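Local coordinates for putative uncharacterized protein (Mycobacterium avium, PDB 2Z6V) that is probably a sulfotransferase, expected to move a sulfuryl group from a donor such as PAPS to an acceptor that has not been identified, at residues P250-L260 with Y314-R325. Sequence-based numbering, arbitrary orientation.
With PLM (palmitic acid), chain C.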
loop_
_atom_site.group_PDB
_atom_site.type_symbol
_atom_site.label_atom_id
_atom_site.label_comp_id
_atom_site.label_asym_id
_atom_site.label_seq_id
_atom_site.Cartn_x
_atom_site.Cartn_y
_atom_site.Cartn_z
ATOM N N PRO A 250 0.232 -4.467 -2.633
ATOM C CA PRO A 250 0.810 -5.812 -2.725
ATOM C C PRO A 250 0.195 -6.843 -1.782
ATOM O O PRO A 250 -0.246 -7.901 -2.233
ATOM C CB PRO A 250 2.295 -5.569 -2.449
ATOM C CG PRO A 250 2.527 -4.223 -3.075
ATOM C CD PRO A 250 1.287 -3.433 -2.666
ATOM N N SER A 251 0.142 -6.539 -0.486
ATOM C CA SER A 251 -0.407 -7.489 0.485
ATOM C C SER A 251 -1.887 -7.832 0.312
ATOM O O SER A 251 -2.449 -8.563 1.126
ATOM C CB SER A 251 -0.136 -7.034 1.931
ATOM O OG SER A 251 -0.613 -5.723 2.169
ATOM N N HIS A 252 -2.523 -7.307 -0.732
ATOM C CA HIS A 252 -3.914 -7.664 -0.998
ATOM C C HIS A 252 -3.839 -9.162 -1.313
ATOM O O HIS A 252 -4.781 -9.916 -1.087
ATOM C CB HIS A 252 -4.466 -6.929 -2.224
ATOM C CG HIS A 252 -5.141 -5.631 -1.913
ATOM N ND1 HIS A 252 -6.045 -5.486 -0.884
ATOM C CD2 HIS A 252 -5.105 -4.434 -2.551
ATOM C CE1 HIS A 252 -6.537 -4.259 -0.901
ATOM N NE2 HIS A 252 -5.985 -3.601 -1.904
ATOM N N SER A 253 -2.692 -9.578 -1.843
ATOM C CA SER A 253 -2.452 -10.974 -2.187
ATOM C C SER A 253 -2.511 -11.835 -0.926
ATOM O O SER A 253 -3.099 -12.910 -0.917
ATOM C CB SER A 253 -1.075 -11.116 -2.841
ATOM O OG SER A 253 -0.073 -10.516 -2.037
ATOM N N VAL A 254 -1.885 -11.352 0.137
ATOM C CA VAL A 254 -1.875 -12.065 1.399
ATOM C C VAL A 254 -3.299 -12.157 1.937
ATOM O O VAL A 254 -3.774 -13.237 2.291
ATOM C CB VAL A 254 -0.989 -11.330 2.423
ATOM C CG1 VAL A 254 -1.012 -12.053 3.750
ATOM C CG2 VAL A 254 0.438 -11.221 1.884
ATOM N N HIS A 255 -3.982 -11.021 1.975
ATOM C CA HIS A 255 -5.345 -10.954 2.484
ATOM C C HIS A 255 -6.403 -11.155 1.397
ATOM O O HIS A 255 -7.542 -10.702 1.550
ATOM C CB HIS A 255 -5.571 -9.591 3.151
ATOM C CG HIS A 255 -4.458 -9.171 4.060
ATOM N ND1 HIS A 255 -4.023 -9.948 5.111
ATOM C CD2 HIS A 255 -3.680 -8.063 4.063
ATOM C CE1 HIS A 255 -3.024 -9.337 5.724
ATOM N NE2 HIS A 255 -2.796 -8.192 5.107
ATOM N N ILE A 256 -6.051 -11.847 0.316
ATOM C CA ILE A 256 -6.994 -12.031 -0.787
ATOM C C ILE A 256 -8.348 -12.636 -0.412
ATOM O O ILE A 256 -9.360 -12.344 -1.054
ATOM C CB ILE A 256 -6.363 -12.845 -1.939
ATOM C CG1 ILE A 256 -7.272 -12.767 -3.171
ATOM C CG2 ILE A 256 -6.110 -14.275 -1.497
ATOM C CD1 ILE A 256 -6.577 -13.105 -4.467
ATOM N N GLU A 257 -8.378 -13.457 0.632
ATOM C CA GLU A 257 -9.634 -14.058 1.064
ATOM C C GLU A 257 -10.619 -13.031 1.638
ATOM O O GLU A 257 -11.816 -13.084 1.350
ATOM C CB GLU A 257 -9.380 -15.165 2.090
ATOM C CG GLU A 257 -8.744 -16.439 1.519
ATOM C CD GLU A 257 -9.360 -16.878 0.187
ATOM O OE1 GLU A 257 -10.548 -16.572 -0.053
ATOM O OE2 GLU A 257 -8.658 -17.538 -0.614
ATOM N N ALA A 258 -10.127 -12.097 2.448
ATOM C CA ALA A 258 -11.001 -11.083 3.031
ATOM C C ALA A 258 -11.431 -10.083 1.955
ATOM O O ALA A 258 -12.561 -9.583 1.968
ATOM C CB ALA A 258 -10.290 -10.363 4.172
ATOM N N LEU A 259 -10.516 -9.793 1.030
ATOM C CA LEU A 259 -10.796 -8.880 -0.070
ATOM C C LEU A 259 -12.004 -9.418 -0.855
ATOM O O LEU A 259 -13.005 -8.718 -1.030
ATOM C CB LEU A 259 -9.557 -8.780 -0.973
ATOM C CG LEU A 259 -9.548 -7.850 -2.193
ATOM C CD1 LEU A 259 -8.135 -7.748 -2.734
ATOM C CD2 LEU A 259 -10.473 -8.363 -3.272
ATOM N N LEU A 260 -11.914 -10.669 -1.306
ATOM C CA LEU A 260 -12.988 -11.293 -2.075
ATOM C C LEU A 260 -14.323 -11.256 -1.353
ATOM O O LEU A 260 -15.385 -11.101 -1.973
ATOM C CB LEU A 260 -12.622 -12.734 -2.415
ATOM C CG LEU A 260 -11.576 -12.790 -3.527
ATOM C CD1 LEU A 260 -11.103 -14.222 -3.737
ATOM C CD2 LEU A 260 -12.171 -12.211 -4.802
ATOM N N TYR A 314 3.930 -15.805 1.932
ATOM C CA TYR A 314 2.510 -15.503 2.018
ATOM C C TYR A 314 2.041 -14.729 0.791
ATOM O O TYR A 314 0.910 -14.899 0.337
ATOM C CB TYR A 314 2.205 -14.672 3.260
ATOM C CG TYR A 314 2.213 -15.442 4.556
ATOM C CD1 TYR A 314 3.403 -15.884 5.125
ATOM C CD2 TYR A 314 1.028 -15.683 5.240
ATOM C CE1 TYR A 314 3.407 -16.540 6.351
ATOM C CE2 TYR A 314 1.019 -16.334 6.456
ATOM C CZ TYR A 314 2.207 -16.757 7.014
ATOM O OH TYR A 314 2.185 -17.362 8.252
ATOM N N HIS A 315 2.907 -13.875 0.256
ATOM C CA HIS A 315 2.533 -13.087 -0.907
ATOM C C HIS A 315 2.307 -13.901 -2.171
ATOM O O HIS A 315 1.622 -13.437 -3.074
ATOM C CB HIS A 315 3.568 -11.992 -1.184
ATOM C CG HIS A 315 3.443 -10.802 -0.284
ATOM N ND1 HIS A 315 3.841 -10.820 1.036
ATOM C CD2 HIS A 315 2.949 -9.563 -0.511
ATOM C CE1 HIS A 315 3.601 -9.642 1.583
ATOM N NE2 HIS A 315 3.059 -8.862 0.666
ATOM N N VAL A 316 2.881 -15.101 -2.249
ATOM C CA VAL A 316 2.681 -15.934 -3.433
ATOM C C VAL A 316 1.697 -17.077 -3.195
ATOM O O VAL A 316 0.850 -17.353 -4.044
ATOM C CB VAL A 316 4.015 -16.530 -3.985
ATOM C CG1 VAL A 316 4.926 -15.410 -4.454
ATOM C CG2 VAL A 316 4.694 -17.394 -2.931
ATOM N N ASP A 317 1.782 -17.726 -2.037
ATOM C CA ASP A 317 0.879 -18.837 -1.749
ATOM C C ASP A 317 -0.564 -18.426 -1.470
ATOM O O ASP A 317 -1.491 -19.108 -1.920
ATOM C CB ASP A 317 1.406 -19.688 -0.586
ATOM C CG ASP A 317 2.774 -20.302 -0.878
ATOM O OD1 ASP A 317 3.098 -20.549 -2.067
ATOM O OD2 ASP A 317 3.523 -20.548 0.091
ATOM N N ARG A 318 -0.777 -17.336 -0.735
ATOM C CA ARG A 318 -2.146 -16.914 -0.460
ATOM C C ARG A 318 -2.906 -16.766 -1.773
ATOM O O ARG A 318 -3.975 -17.354 -1.946
ATOM C CB ARG A 318 -2.184 -15.597 0.315
ATOM C CG ARG A 318 -1.911 -15.739 1.803
ATOM C CD ARG A 318 -2.916 -16.675 2.442
ATOM N NE ARG A 318 -2.673 -16.863 3.866
ATOM C CZ ARG A 318 -2.823 -15.916 4.786
ATOM N NH1 ARG A 318 -3.222 -14.697 4.437
ATOM N NH2 ARG A 318 -2.569 -16.188 6.062
ATOM N N PRO A 319 -2.364 -15.981 -2.723
ATOM C CA PRO A 319 -3.074 -15.828 -3.995
ATOM C C PRO A 319 -3.036 -17.095 -4.854
ATOM O O PRO A 319 -3.960 -17.342 -5.620
ATOM C CB PRO A 319 -2.372 -14.634 -4.643
ATOM C CG PRO A 319 -0.995 -14.718 -4.099
ATOM C CD PRO A 319 -1.219 -15.056 -2.651
ATOM N N LEU A 320 -1.984 -17.902 -4.739
ATOM C CA LEU A 320 -1.933 -19.134 -5.527
ATOM C C LEU A 320 -3.095 -20.062 -5.153
ATOM O O LEU A 320 -3.736 -20.652 -6.029
ATOM C CB LEU A 320 -0.595 -19.857 -5.338
ATOM C CG LEU A 320 0.494 -19.359 -6.300
ATOM C CD1 LEU A 320 1.872 -19.810 -5.837
ATOM C CD2 LEU A 320 0.195 -19.854 -7.704
ATOM N N ARG A 321 -3.367 -20.184 -3.857
ATOM C CA ARG A 321 -4.462 -21.023 -3.390
ATOM C C ARG A 321 -5.804 -20.473 -3.860
ATOM O O ARG A 321 -6.678 -21.234 -4.278
ATOM C CB ARG A 321 -4.469 -21.113 -1.857
ATOM C CG ARG A 321 -3.271 -21.834 -1.257
ATOM C CD ARG A 321 -3.085 -23.238 -1.846
ATOM N NE ARG A 321 -1.848 -23.322 -2.615
ATOM C CZ ARG A 321 -1.773 -23.704 -3.888
ATOM N NH1 ARG A 321 -2.865 -24.049 -4.553
ATOM N NH2 ARG A 321 -0.598 -23.729 -4.503
ATOM N N ALA A 322 -5.971 -19.154 -3.786
ATOM C CA ALA A 322 -7.219 -18.518 -4.196
ATOM C C ALA A 322 -7.471 -18.716 -5.683
ATOM O O ALA A 322 -8.610 -18.894 -6.112
ATOM C CB ALA A 322 -7.182 -17.036 -3.866
ATOM N N ARG A 323 -6.394 -18.678 -6.461
ATOM C CA ARG A 323 -6.463 -18.853 -7.907
ATOM C C ARG A 323 -6.859 -20.291 -8.246
ATOM O O ARG A 323 -7.631 -20.539 -9.176
ATOM C CB ARG A 323 -5.100 -18.517 -8.529
ATOM C CG ARG A 323 -4.939 -18.910 -9.988
ATOM C CD ARG A 323 -3.607 -18.424 -10.527
ATOM N NE ARG A 323 -3.398 -18.812 -11.919
ATOM C CZ ARG A 323 -3.112 -20.048 -12.310
ATOM N NH1 ARG A 323 -2.997 -21.013 -11.408
ATOM N NH2 ARG A 323 -2.950 -20.320 -13.600
ATOM N N GLU A 324 -6.328 -21.236 -7.484
ATOM C CA GLU A 324 -6.638 -22.635 -7.713
ATOM C C GLU A 324 -8.129 -22.870 -7.484
ATOM O O GLU A 324 -8.765 -23.665 -8.178
ATOM C CB GLU A 324 -5.811 -23.522 -6.772
ATOM C CG GLU A 324 -6.154 -25.000 -6.858
ATOM C CD GLU A 324 -5.189 -25.885 -6.091
ATOM O OE1 GLU A 324 -4.959 -25.631 -4.889
ATOM O OE2 GLU A 324 -4.665 -26.847 -6.692
ATOM N N ARG A 325 -8.688 -22.139 -6.527
ATOM C CA ARG A 325 -10.088 -22.284 -6.179
ATOM C C ARG A 325 -11.070 -21.569 -7.091
ATOM O O ARG A 325 -12.089 -22.153 -7.465
ATOM C CB ARG A 325 -10.309 -21.830 -4.732
ATOM C CG ARG A 325 -11.767 -21.751 -4.324
ATOM C CD ARG A 325 -11.897 -21.544 -2.828
ATOM N NE ARG A 325 -11.262 -20.305 -2.380
ATOM C CZ ARG A 325 -11.786 -19.094 -2.540
ATOM N NH1 ARG A 325 -12.967 -18.953 -3.137
ATOM N NH2 ARG A 325 -11.128 -18.025 -2.112
HETATM C C1 PLM C . 6.803 -4.397 6.562
HETATM O O1 PLM C . 7.169 -5.387 7.230
HETATM O O2 PLM C . 6.248 -3.372 7.013
HETATM C C2 PLM C . 7.053 -4.430 5.051
HETATM C C3 PLM C . 6.565 -5.743 4.438
HETATM C C4 PLM C . 6.679 -5.754 2.912
HETATM C C5 PLM C . 5.833 -4.650 2.273
HETATM C C6 PLM C . 6.540 -3.293 2.316
HETATM C C7 PLM C . 5.559 -2.173 1.969
HETATM C C8 PLM C . 4.588 -1.928 3.125
HETATM C C9 PLM C . 3.182 -1.660 2.585
HETATM C CA PLM C . 3.191 -0.561 1.520
HETATM C CB PLM C . 1.939 -0.627 0.642
HETATM C CC PLM C . 1.812 -2.018 0.021
HETATM C CD PLM C . 1.222 -3.013 1.024
HETATM C CE PLM C . 1.548 -4.464 0.664
HETATM C CF PLM C . 3.056 -4.705 0.763
HETATM C CG PLM C . 3.412 -6.177 0.553
HETATM O O HOH W 1 -4.459 -12.641 5.914
HETATM O O HOH W 2 -5.759 -17.971 -0.043
#
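V254 sets its CG2 methyl over the centre of one face of the H315 imidazole, a CH-pi contact with CG2 3.5 Å from the ring centroid and 9° off its normal. The valine's two branches divide the work: CG1, anti to the backbone N, faces R318, while CG2 swings beside that N and covers the imidazole. H315 ND1 hydrogen-bonds the carbonyl of Q311 one turn earlier, which fixes the ring's rotation. R318, bent at chi2, brings NH1 to V254 O at 2.7 Å; V254 O lies in the guanidinium plane, but the donor sits 47° out of the carbonyl plane. Y314 CD2 lies over one guanidinium face, offset toward its rim, NH2 reaches the carbonyl of F218, and a water links NH1 to H255 ND1. Further along, I256 CG2 meets A322 CB at 3.8 Å. At the more exposed end of the contact, R325 NH2 hydrogen-bonds the syn lone pair of E257 OE2 (2.9 Å), which lies in the guanidinium plane; E257 OE1, nearer to NH2 at 2.6 Å, meets the group obliquely within the same salt bridge, the two planes turned 54° apart. A second water joins E257 OE2 to R318 O. Helix 301-326 thus packs against the turn joining strand 244-248 to helix 256-262 in the parallel alpha/beta core. The chemistry is graded, from a methyl resting on an imidazole face, through an arginine satisfying a backbone carbonyl, to a charged pair whose strength solvent probably tempers.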